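PDB 6XFJ: type 3 secretion system pilotin from Salmonella typhimurium, which pilots the secretin InvG to its proper place in the outer membrane during assembly of the type III secretion injectisome. Local coordinates for residues B[52-57]-B[69-74]. Sequence-based numbering, arbitrary orientation.
Sequences TEFKKV and YQTLLA
T71 and L72 meet F54 and V57 where two consecutive helices of the all-helical C-terminal part of InvH, 44-59 and 68-80, joined by a loop, cross steeply, with 124° between the directions of the two segments. The segment axes come within 8.8 Å, and the touching residues are largely buried, the contact being centred about 6 Å from the centre of the chain. Along segment 69-74, T71 is the first residue to reach across. Its two branches divide the work: CG2 lies 3.7 Å from V57 CG1, while OG1 sits in the plane of the F54 ring at its edge, 3.4 Å from CE1. That hydroxyl is turned between the backbone N and the carbonyl carbon (chi1 55°) and hydrogen-bonds to the carbonyl oxygen of S67, one turn earlier, which satisfies a buried polar atom beside an aromatic rim. L72 follows with a CH-pi contact, its CD2 3.8 Å from the centroid of the F54 ring and close to the ring normal. With F54 CG anti to the backbone N (chi1 179°), the ring has T71 OG1 at its edge and L72 CD2 over one face. Around this pair, I18 of the second subunit also packs on F54, while F33 and F34 of helix 25-36 touch L72, linking the helix pair to the dimer and to a third helix. A74, one turn after T71, closes the contact more loosely, its CB 4.4 Å from V57 CG2.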
loop_
_atom_site.group_PDB
_atom_site.type_symbol
_atom_site.label_atom_id
_atom_site.label_comp_id
_atom_site.label_asym_id
_atom_site.label_seq_id
_atom_site.Cartn_x
_atom_site.Cartn_y
_atom_site.Cartn_z
ATOM N N THR B 52 -12.251 13.424 -1.379
ATOM C CA THR B 52 -12.226 13.869 -2.798
ATOM C C THR B 52 -10.774 13.955 -3.288
ATOM O O THR B 52 -10.474 13.410 -4.409
ATOM C CB THR B 52 -12.889 15.237 -2.936
ATOM O OG1 THR B 52 -14.245 15.031 -2.539
ATOM C CG2 THR B 52 -12.807 15.810 -4.333
ATOM N N GLU B 53 -9.876 14.578 -2.502
ATOM C CA GLU B 53 -8.480 14.748 -2.980
ATOM C C GLU B 53 -7.827 13.371 -3.051
ATOM O O GLU B 53 -7.053 13.122 -3.964
ATOM C CB GLU B 53 -7.670 15.689 -2.101
ATOM C CG GLU B 53 -7.908 17.150 -2.226
ATOM C CD GLU B 53 -7.836 17.677 -3.643
ATOM O OE1 GLU B 53 -6.834 17.451 -4.353
ATOM O OE2 GLU B 53 -8.777 18.325 -4.023
ATOM N N PHE B 54 -8.129 12.487 -2.091
ATOM C CA PHE B 54 -7.574 11.124 -2.061
ATOM C C PHE B 54 -7.978 10.306 -3.297
ATOM O O PHE B 54 -7.146 9.668 -3.934
ATOM C CB PHE B 54 -8.071 10.499 -0.759
ATOM C CG PHE B 54 -7.634 9.069 -0.510
ATOM C CD1 PHE B 54 -6.291 8.657 -0.471
ATOM C CD2 PHE B 54 -8.599 8.151 -0.177
ATOM C CE1 PHE B 54 -5.971 7.350 -0.138
ATOM C CE2 PHE B 54 -8.275 6.856 0.156
ATOM C CZ PHE B 54 -6.956 6.474 0.206
ATOM N N LYS B 55 -9.264 10.407 -3.648
ATOM C CA LYS B 55 -9.774 9.699 -4.842
ATOM C C LYS B 55 -9.100 10.279 -6.095
ATOM O O LYS B 55 -8.825 9.504 -7.034
ATOM C CB LYS B 55 -11.296 9.813 -4.855
ATOM C CG LYS B 55 -11.951 8.920 -3.826
ATOM C CD LYS B 55 -13.432 9.216 -3.824
ATOM C CE LYS B 55 -14.197 8.590 -2.697
ATOM N NZ LYS B 55 -15.591 9.094 -2.695
ATOM N N LYS B 56 -8.815 11.570 -6.119
ATOM C CA LYS B 56 -8.071 12.113 -7.280
ATOM C C LYS B 56 -6.631 11.602 -7.296
ATOM O O LYS B 56 -6.106 11.268 -8.365
ATOM C CB LYS B 56 -8.088 13.623 -7.276
ATOM C CG LYS B 56 -9.446 14.216 -7.622
ATOM C CD LYS B 56 -9.383 15.668 -7.935
ATOM C CE LYS B 56 -9.236 16.475 -6.700
ATOM N NZ LYS B 56 -8.929 17.891 -7.026
ATOM N N VAL B 57 -5.971 11.577 -6.139
ATOM C CA VAL B 57 -4.575 11.107 -6.097
ATOM C C VAL B 57 -4.524 9.676 -6.631
ATOM O O VAL B 57 -3.612 9.321 -7.387
ATOM C CB VAL B 57 -4.040 11.158 -4.651
ATOM C CG1 VAL B 57 -2.753 10.364 -4.485
ATOM C CG2 VAL B 57 -3.858 12.594 -4.181
ATOM N N TYR B 69 -0.716 5.346 3.215
ATOM C CA TYR B 69 -0.221 6.438 4.057
ATOM C C TYR B 69 0.224 7.594 3.149
ATOM O O TYR B 69 -0.076 8.748 3.399
ATOM C CB TYR B 69 0.920 5.940 4.966
ATOM C CG TYR B 69 1.397 7.040 5.875
ATOM C CD1 TYR B 69 0.780 7.314 7.094
ATOM C CD2 TYR B 69 2.440 7.853 5.490
ATOM C CE1 TYR B 69 1.128 8.391 7.870
ATOM C CE2 TYR B 69 2.838 8.908 6.317
ATOM C CZ TYR B 69 2.182 9.188 7.506
ATOM O OH TYR B 69 2.594 10.214 8.302
ATOM N N GLN B 70 1.037 7.261 2.163
ATOM C CA GLN B 70 1.658 8.277 1.270
ATOM C C GLN B 70 0.566 9.010 0.465
ATOM O O GLN B 70 0.682 10.197 0.272
ATOM C CB GLN B 70 2.604 7.602 0.297
ATOM C CG GLN B 70 3.841 7.066 1.024
ATOM C CD GLN B 70 4.556 5.930 0.344
ATOM O OE1 GLN B 70 4.202 5.511 -0.745
ATOM N NE2 GLN B 70 5.572 5.348 1.018
ATOM N N THR B 71 -0.480 8.286 0.072
ATOM C CA THR B 71 -1.538 8.943 -0.731
ATOM C C THR B 71 -2.500 9.738 0.126
ATOM O O THR B 71 -2.963 10.788 -0.326
ATOM C CB THR B 71 -2.208 7.933 -1.627
ATOM O OG1 THR B 71 -2.706 6.852 -0.882
ATOM C CG2 THR B 71 -1.251 7.447 -2.697
ATOM N N LEU B 72 -2.828 9.313 1.328
ATOM C CA LEU B 72 -3.569 10.176 2.285
ATOM C C LEU B 72 -2.775 11.453 2.557
ATOM O O LEU B 72 -3.314 12.531 2.617
ATOM C CB LEU B 72 -3.913 9.415 3.561
ATOM C CG LEU B 72 -5.011 8.373 3.462
ATOM C CD1 LEU B 72 -5.039 7.474 4.657
ATOM C CD2 LEU B 72 -6.390 9.044 3.272
ATOM N N LEU B 73 -1.470 11.278 2.796
ATOM C CA LEU B 73 -0.632 12.444 3.143
ATOM C C LEU B 73 -0.580 13.401 1.935
ATOM O O LEU B 73 -0.691 14.586 2.117
ATOM C CB LEU B 73 0.756 11.969 3.549
ATOM C CG LEU B 73 1.647 13.014 4.209
ATOM C CD1 LEU B 73 1.094 13.501 5.518
ATOM C CD2 LEU B 73 3.023 12.447 4.430
ATOM N N ALA B 74 -0.413 12.852 0.725
ATOM C CA ALA B 74 -0.477 13.685 -0.502
ATOM C C ALA B 74 -1.814 14.431 -0.616
ATOM O O ALA B 74 -1.798 15.624 -0.932
ATOM C CB ALA B 74 -0.219 12.860 -1.723
#